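Local coordinates for protein HAT1-interacting factor 1 (PDB 4NQ0) that chaperones histones H3 and H4 as a homodimeric component of the nuclear HAT-B acetyltransferase complex, also binds H2A-H2B, and takes part in chromatin assembly and telomere silencing, at residues 163-169 / 253-258. Sequence-based numbering, arbitrary orientation.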
loop_
_atom_site.group_PDB
_atom_site.type_symbol
_atom_site.label_atom_id
_atom_site.label_comp_id
_atom_site.label_asym_id
_atom_site.label_seq_id
_atom_site.Cartn_x
_atom_site.Cartn_y
_atom_site.Cartn_z
ATOM N N GLU A 163 5.726 11.252 -7.569
ATOM C CA GLU A 163 4.639 10.321 -7.201
ATOM C C GLU A 163 3.822 9.813 -8.393
ATOM O O GLU A 163 3.105 8.825 -8.273
ATOM C CB GLU A 163 3.665 10.974 -6.203
ATOM C CG GLU A 163 3.712 10.388 -4.810
ATOM C CD GLU A 163 4.858 10.933 -3.978
ATOM O OE1 GLU A 163 4.639 11.133 -2.761
ATOM O OE2 GLU A 163 5.963 11.163 -4.537
ATOM N N ARG A 164 3.886 10.517 -9.516
ATOM C CA ARG A 164 3.232 10.063 -10.739
ATOM C C ARG A 164 4.075 8.991 -11.419
ATOM O O ARG A 164 5.291 8.939 -11.236
ATOM C CB ARG A 164 2.971 11.237 -11.685
ATOM C CG ARG A 164 1.797 12.082 -11.228
ATOM C CD ARG A 164 1.561 13.271 -12.116
ATOM N NE ARG A 164 0.830 12.908 -13.325
ATOM C CZ ARG A 164 0.397 13.787 -14.223
ATOM N NH1 ARG A 164 0.618 15.090 -14.052
ATOM N NH2 ARG A 164 -0.261 13.363 -15.296
ATOM N N LEU A 165 3.412 8.130 -12.183
ATOM C CA LEU A 165 4.092 7.101 -12.952
ATOM C C LEU A 165 4.992 7.755 -14.006
ATOM O O LEU A 165 4.563 8.636 -14.747
ATOM C CB LEU A 165 3.077 6.163 -13.626
ATOM C CG LEU A 165 3.626 5.051 -14.541
ATOM C CD1 LEU A 165 4.440 3.999 -13.776
ATOM C CD2 LEU A 165 2.482 4.394 -15.301
ATOM N N ALA A 166 6.253 7.339 -14.020
ATOM C CA ALA A 166 7.148 7.587 -15.133
ATOM C C ALA A 166 7.103 6.344 -16.020
ATOM O O ALA A 166 7.166 5.230 -15.521
ATOM C CB ALA A 166 8.562 7.834 -14.631
ATOM N N LEU A 167 6.990 6.543 -17.329
ATOM C CA LEU A 167 6.992 5.442 -18.296
ATOM C C LEU A 167 8.095 4.418 -18.042
ATOM O O LEU A 167 7.850 3.214 -18.125
ATOM C CB LEU A 167 7.124 5.994 -19.719
ATOM C CG LEU A 167 5.836 6.166 -20.522
ATOM C CD1 LEU A 167 4.617 6.379 -19.638
ATOM C CD2 LEU A 167 5.965 7.287 -21.520
ATOM N N HIS A 168 9.297 4.897 -17.720
ATOM C CA HIS A 168 10.445 4.013 -17.526
ATOM C C HIS A 168 10.269 3.069 -16.343
ATOM O O HIS A 168 10.897 2.020 -16.299
ATOM C CB HIS A 168 11.759 4.807 -17.397
ATOM C CG HIS A 168 11.817 5.729 -16.219
ATOM N ND1 HIS A 168 11.702 7.097 -16.343
ATOM C CD2 HIS A 168 12.003 5.486 -14.898
ATOM C CE1 HIS A 168 11.806 7.659 -15.151
ATOM N NE2 HIS A 168 11.989 6.703 -14.254
ATOM N N GLU A 169 9.410 3.441 -15.396
ATOM C CA GLU A 169 9.141 2.604 -14.223
ATOM C C GLU A 169 8.527 1.235 -14.560
ATOM O O GLU A 169 8.712 0.260 -13.819
ATOM C CB GLU A 169 8.257 3.359 -13.223
ATOM C CG GLU A 169 9.025 4.488 -12.572
ATOM C CD GLU A 169 8.187 5.409 -11.705
ATOM O OE1 GLU A 169 6.951 5.271 -11.642
ATOM O OE2 GLU A 169 8.803 6.312 -11.084
ATOM N N SER A 253 -2.420 6.880 -12.231
ATOM C CA SER A 253 -0.967 7.008 -12.407
ATOM C C SER A 253 -0.251 6.889 -11.060
ATOM O O SER A 253 0.761 6.201 -10.946
ATOM C CB SER A 253 -0.616 8.328 -13.107
ATOM O OG SER A 253 0.780 8.563 -13.083
ATOM N N ARG A 254 -0.786 7.555 -10.042
ATOM C CA ARG A 254 -0.239 7.448 -8.694
ATOM C C ARG A 254 -0.398 6.030 -8.162
ATOM O O ARG A 254 0.526 5.487 -7.542
ATOM C CB ARG A 254 -0.886 8.467 -7.750
ATOM C CG ARG A 254 -0.311 9.890 -7.904
ATOM C CD ARG A 254 -1.094 10.970 -7.126
ATOM N NE ARG A 254 -1.293 10.609 -5.720
ATOM C CZ ARG A 254 -1.640 11.464 -4.754
ATOM N NH1 ARG A 254 -1.831 12.757 -5.012
ATOM N NH2 ARG A 254 -1.789 11.021 -3.510
ATOM N N ALA A 255 -1.551 5.419 -8.427
ATOM C CA ALA A 255 -1.792 4.038 -8.021
ATOM C C ALA A 255 -0.710 3.121 -8.545
ATOM O O ALA A 255 -0.080 2.397 -7.770
ATOM C CB ALA A 255 -3.160 3.541 -8.505
ATOM N N ILE A 256 -0.496 3.153 -9.859
ATOM C CA ILE A 256 0.425 2.225 -10.503
ATOM C C ILE A 256 1.822 2.428 -9.937
ATOM O O ILE A 256 2.529 1.458 -9.658
ATOM C CB ILE A 256 0.450 2.389 -12.043
ATOM C CG1 ILE A 256 -0.922 2.083 -12.639
ATOM C CG2 ILE A 256 1.454 1.427 -12.651
ATOM C CD1 ILE A 256 -1.127 2.594 -14.081
ATOM N N HIS A 257 2.198 3.690 -9.732
ATOM C CA HIS A 257 3.499 4.004 -9.171
ATOM C C HIS A 257 3.684 3.368 -7.789
ATOM O O HIS A 257 4.755 2.837 -7.477
ATOM C CB HIS A 257 3.701 5.516 -9.105
ATOM C CG HIS A 257 4.823 5.931 -8.214
ATOM N ND1 HIS A 257 6.149 5.786 -8.569
ATOM C CD2 HIS A 257 4.821 6.472 -6.972
ATOM C CE1 HIS A 257 6.914 6.231 -7.587
ATOM N NE2 HIS A 257 6.133 6.652 -6.606
ATOM N N HIS A 258 2.640 3.396 -6.967
ATOM C CA HIS A 258 2.719 2.788 -5.632
ATOM C C HIS A 258 2.719 1.269 -5.650
ATOM O O HIS A 258 3.457 0.643 -4.884
ATOM C CB HIS A 258 1.652 3.356 -4.708
ATOM C CG HIS A 258 1.987 4.726 -4.218
ATOM N ND1 HIS A 258 1.097 5.778 -4.258
ATOM C CD2 HIS A 258 3.145 5.230 -3.728
ATOM C CE1 HIS A 258 1.687 6.863 -3.782
ATOM N NE2 HIS A 258 2.932 6.558 -3.460
#
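Ser-253 OG, near the start of helix 252-266, accepts the backbone N-H of Leu-165 in the loop 163-169 at 2.8 Å, with an N-H...O angle of 154°; the hydroxyl stands anti to the serine's own backbone N (chi1 170°), which turns it to the loop. Four residues on, His-257 ND1 donates to Glu-169 OE1 over 3.2 Å. That carboxylate oxygen lies near the ring plane, but the ring meets it from 39° above the carboxylate plane. OE1 also takes a weak bond from Ala-166 N, so one oxygen links the helix to the turn that Glu-169 N closes onto Ala-166 O.

Van der Waals packing fills in between. The carbonyl O of Glu-163 sits 3.2 Å from CD2 of the His-257 ring and touches CG of Arg-254, whose NE makes a salt bridge with Glu-246 on helix 229-248. CD1 and CD2 of Leu-165 both touch Ile-256 CG2, each at 4.1 Å, and Leu-260 and Val-296 continue this apolar patch. CG of Glu-163 rests beside the His-258 ring, which Glu-182 and Glu-246 hold by hydrogen bonds.

With an alanine at His-257, Glu-169 would probably lose its helix partner, leaving its carboxylate freer to turn and a gap next to the Glu-163 carbonyl.

Here a segment of the histone-interaction region 80-199 is laid against a helix of the predicted TPR 2. The bonds at Ser-253 and His-257 hold the loop at two points, one turn apart, consistent with their fixing its course, and the acidic groups close to both histidines would tend to favour their protonation.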